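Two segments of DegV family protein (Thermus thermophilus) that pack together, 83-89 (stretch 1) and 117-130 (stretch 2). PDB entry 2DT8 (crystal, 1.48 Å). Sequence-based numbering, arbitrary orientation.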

# COMPACT_ATOMS: atom_id res chain seq x y z
N VAL A 83 -19.96 3.61 -7.42
CA VAL A 83 -18.56 3.86 -7.13
C VAL A 83 -18.02 2.76 -6.23
O VAL A 83 -18.62 2.42 -5.20
CB VAL A 83 -18.36 5.22 -6.40
CG1 VAL A 83 -16.92 5.34 -5.90
CG2 VAL A 83 -18.66 6.36 -7.34
N LEU A 84 -16.89 2.18 -6.63
CA LEU A 84 -16.23 1.15 -5.83
C LEU A 84 -15.01 1.90 -5.30
O LEU A 84 -14.16 2.34 -6.09
CB LEU A 84 -15.84 -0.03 -6.71
CG LEU A 84 -15.04 -1.14 -6.03
CD1 LEU A 84 -15.79 -1.65 -4.80
CD2 LEU A 84 -14.81 -2.27 -7.03
N SER A 85 -14.94 2.07 -3.98
CA SER A 85 -13.89 2.83 -3.30
C SER A 85 -12.99 1.90 -2.47
O SER A 85 -13.43 1.36 -1.46
CB SER A 85 -14.59 3.87 -2.40
OG SER A 85 -13.84 5.07 -2.24
N LEU A 86 -11.75 1.73 -2.91
CA LEU A 86 -10.77 0.84 -2.28
C LEU A 86 -9.73 1.64 -1.49
O LEU A 86 -9.13 2.58 -1.98
CB LEU A 86 -10.05 -0.00 -3.34
CG LEU A 86 -10.77 -1.30 -3.73
CD1 LEU A 86 -12.17 -1.00 -4.20
CD2 LEU A 86 -9.98 -2.01 -4.82
N HIS A 87 -9.57 1.19 -0.23
CA HIS A 87 -8.62 1.89 0.62
C HIS A 87 -7.64 1.21 1.63
O HIS A 87 -7.80 0.05 1.98
CB HIS A 87 -9.49 2.84 1.47
CG HIS A 87 -10.18 3.80 0.54
ND1 HIS A 87 -9.55 4.83 -0.09
CD2 HIS A 87 -11.53 3.82 0.16
CE1 HIS A 87 -10.49 5.44 -0.83
NE2 HIS A 87 -11.69 4.87 -0.69
N ILE A 88 -6.65 2.01 2.06
CA ILE A 88 -5.67 1.45 2.96
C ILE A 88 -6.43 0.92 4.16
O ILE A 88 -7.51 1.41 4.54
CB ILE A 88 -4.78 2.65 3.33
CG1 ILE A 88 -3.83 2.25 4.46
CG2 ILE A 88 -5.62 3.88 3.75
CD1 ILE A 88 -2.72 3.29 4.69
N SER A 89 -5.81 -0.07 4.79
CA SER A 89 -6.31 -0.71 6.00
C SER A 89 -6.93 0.23 7.03
O SER A 89 -6.32 1.24 7.42
CB SER A 89 -5.18 -1.48 6.66
OG SER A 89 -5.59 -2.01 7.91
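Stretch 2 117-130: AASLGVGMMVLRAK

A helix that packs on a β-strand usually does so through one stripe of its surface, with small and branched aliphatic residues set against alternate residues of the strand, and this pair from a DegV family protein is a compact example. Stretch 1 is extended: residues 83-87 belong to a strand that begins earlier in the chain. Stretch 2 opens with three residues outside the helix, Ala117 to Ser119, of which Ala117 and Ala118 are extended, while Ser119 takes positive phi (51°) and occupies the N-cap position without a side-chain capping bond. From Leu120 to Lys130 the chain is helical and continues beyond. The helix runs nearly antiparallel to the strand, at 157° between their N-to-C directions, and the axes approach to 8.4 Å. As stretch 2 proceeds, its neighbours therefore descend stretch 1: Ala117 lies by Ser89, Val126 by Leu86 and Ala129 by Leu84.

Leu86 carries the largest share of the contact. Its CA-to-CB bond points toward the helix, and the side chain, with chi1 in m and chi2 in p, brings CD2 against the backbone as well as the side chains: CD2 of Leu86 is 3.8 Å from O of Met125, 3.8 Å from N of Val126 and 3.9 Å from CG2 of Val126. Met125, a selenomethionine, also starts toward the strand, its CB 4.2 Å from CD2 of Leu86, but its end leads away. One step of strand alternation earlier, Leu84 makes a lighter contact, CD2 to CB of Ala129 at 4.3 Å.

Val122 is the main helical counterpart, one turn before Val126 and pointing toward the strand. Its two methyls reach different parts of stretch 1: CG1 lies 4.1 Å from O of Leu86, whereas CG2 lies 3.8 Å from CA of Ile88. Val122 thus packs largely against the main chain of stretch 1.

At the other end the packing gives way to backbone pairing. Ala117 covers much surface although its CB points away, because its carbonyl does the work: N of Ser89 donates a nearly straight hydrogen bond to O of Ala117 (2.9 Å, 165°), and CA of Ile88 makes a CA-H...O contact with the same O at 3.3 Å. Beside it, CD1 of Ile88 rests 4.4 Å from CB of Ala118. The example combines two common devices: a polar backbone link before the helix and apolar packing along it.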

# COMPACT_ATOMS: atom_id res chain seq x y z
N ALA A 117 -4.65 -3.54 3.40
CA ALA A 117 -3.32 -3.43 2.82
C ALA A 117 -2.86 -1.98 2.80
O ALA A 117 -3.56 -1.08 3.26
CB ALA A 117 -3.32 -3.99 1.40
N ALA A 118 -1.67 -1.76 2.25
CA ALA A 118 -1.10 -0.41 2.16
C ALA A 118 -0.23 -0.31 0.91
O ALA A 118 0.21 -1.33 0.38
CB ALA A 118 -0.27 -0.13 3.42
N SER A 119 0.04 0.91 0.46
CA SER A 119 0.86 1.16 -0.73
C SER A 119 0.34 0.33 -1.91
O SER A 119 -0.88 0.19 -2.07
CB SER A 119 2.34 0.86 -0.43
OG SER A 119 3.16 1.26 -1.50
N LEU A 120 1.23 -0.24 -2.73
CA LEU A 120 0.78 -1.04 -3.87
C LEU A 120 -0.02 -2.29 -3.49
O LEU A 120 -0.54 -2.97 -4.37
CB LEU A 120 1.96 -1.42 -4.77
CG LEU A 120 2.32 -0.32 -5.76
CD1 LEU A 120 3.50 -0.78 -6.62
CD2 LEU A 120 1.13 0.01 -6.64
N GLY A 121 -0.10 -2.59 -2.20
CA GLY A 121 -0.93 -3.70 -1.76
C GLY A 121 -2.38 -3.30 -2.04
O GLY A 121 -3.23 -4.13 -2.37
N VAL A 122 -2.65 -2.01 -1.91
CA VAL A 122 -3.98 -1.49 -2.21
C VAL A 122 -4.04 -1.29 -3.73
O VAL A 122 -5.00 -1.68 -4.40
CB VAL A 122 -4.23 -0.12 -1.54
CG1 VAL A 122 -5.63 0.38 -1.88
CG2 VAL A 122 -4.05 -0.23 -0.03
N GLY A 123 -2.98 -0.70 -4.27
CA GLY A 123 -2.93 -0.45 -5.70
C GLY A 123 -3.14 -1.68 -6.57
O GLY A 123 -3.85 -1.59 -7.59
N MSE A 124 -2.56 -2.81 -6.19
CA MSE A 124 -2.71 -4.03 -7.01
C MSE A 124 -4.16 -4.49 -7.01
O MSE A 124 -4.62 -5.05 -8.01
CB MSE A 124 -1.81 -5.16 -6.50
CG MSE A 124 -2.24 -5.75 -5.18
SE MSE A 124 -0.89 -6.96 -4.52
CE MSE A 124 -1.95 -7.80 -3.15
N MSE A 125 -4.87 -4.27 -5.92
CA MSE A 125 -6.28 -4.66 -5.87
C MSE A 125 -7.11 -3.71 -6.73
O MSE A 125 -8.07 -4.12 -7.38
CB MSE A 125 -6.78 -4.68 -4.43
CG MSE A 125 -6.04 -5.70 -3.59
SE MSE A 125 -6.89 -6.01 -1.91
CE MSE A 125 -5.43 -6.83 -0.97
N VAL A 126 -6.74 -2.43 -6.75
CA VAL A 126 -7.43 -1.47 -7.60
C VAL A 126 -7.25 -1.90 -9.06
O VAL A 126 -8.20 -1.92 -9.84
CB VAL A 126 -6.86 -0.04 -7.40
CG1 VAL A 126 -7.39 0.90 -8.46
CG2 VAL A 126 -7.22 0.46 -6.03
N LEU A 127 -6.02 -2.26 -9.42
CA LEU A 127 -5.74 -2.70 -10.78
C LEU A 127 -6.49 -3.99 -11.13
O LEU A 127 -6.99 -4.13 -12.25
CB LEU A 127 -4.24 -2.90 -10.97
CG LEU A 127 -3.40 -1.61 -10.88
CD1 LEU A 127 -1.93 -1.99 -10.97
CD2 LEU A 127 -3.77 -0.62 -11.98
N ARG A 128 -6.59 -4.92 -10.18
CA ARG A 128 -7.30 -6.17 -10.45
C ARG A 128 -8.79 -5.89 -10.65
O ARG A 128 -9.42 -6.45 -11.55
CB ARG A 128 -7.10 -7.15 -9.30
CG ARG A 128 -7.84 -8.48 -9.44
CD ARG A 128 -7.49 -9.21 -10.72
NE ARG A 128 -8.03 -10.57 -10.68
CZ ARG A 128 -8.20 -11.34 -11.75
NH1 ARG A 128 -7.87 -10.89 -12.95
NH2 ARG A 128 -8.70 -12.56 -11.62
N ALA A 129 -9.35 -5.01 -9.82
CA ALA A 129 -10.76 -4.66 -9.95
C ALA A 129 -11.01 -4.01 -11.32
O ALA A 129 -11.98 -4.33 -12.01
CB ALA A 129 -11.17 -3.70 -8.82
N LYS A 130 -10.11 -3.11 -11.72
CA LYS A 130 -10.24 -2.44 -13.00
C LYS A 130 -10.20 -3.44 -14.16
O LYS A 130 -10.98 -3.34 -15.10
CB LYS A 130 -9.12 -1.42 -13.18
CG LYS A 130 -8.96 -0.96 -14.61
CD LYS A 130 -9.86 0.22 -14.96
CE LYS A 130 -11.21 0.18 -14.27
NZ LYS A 130 -12.00 1.40 -14.60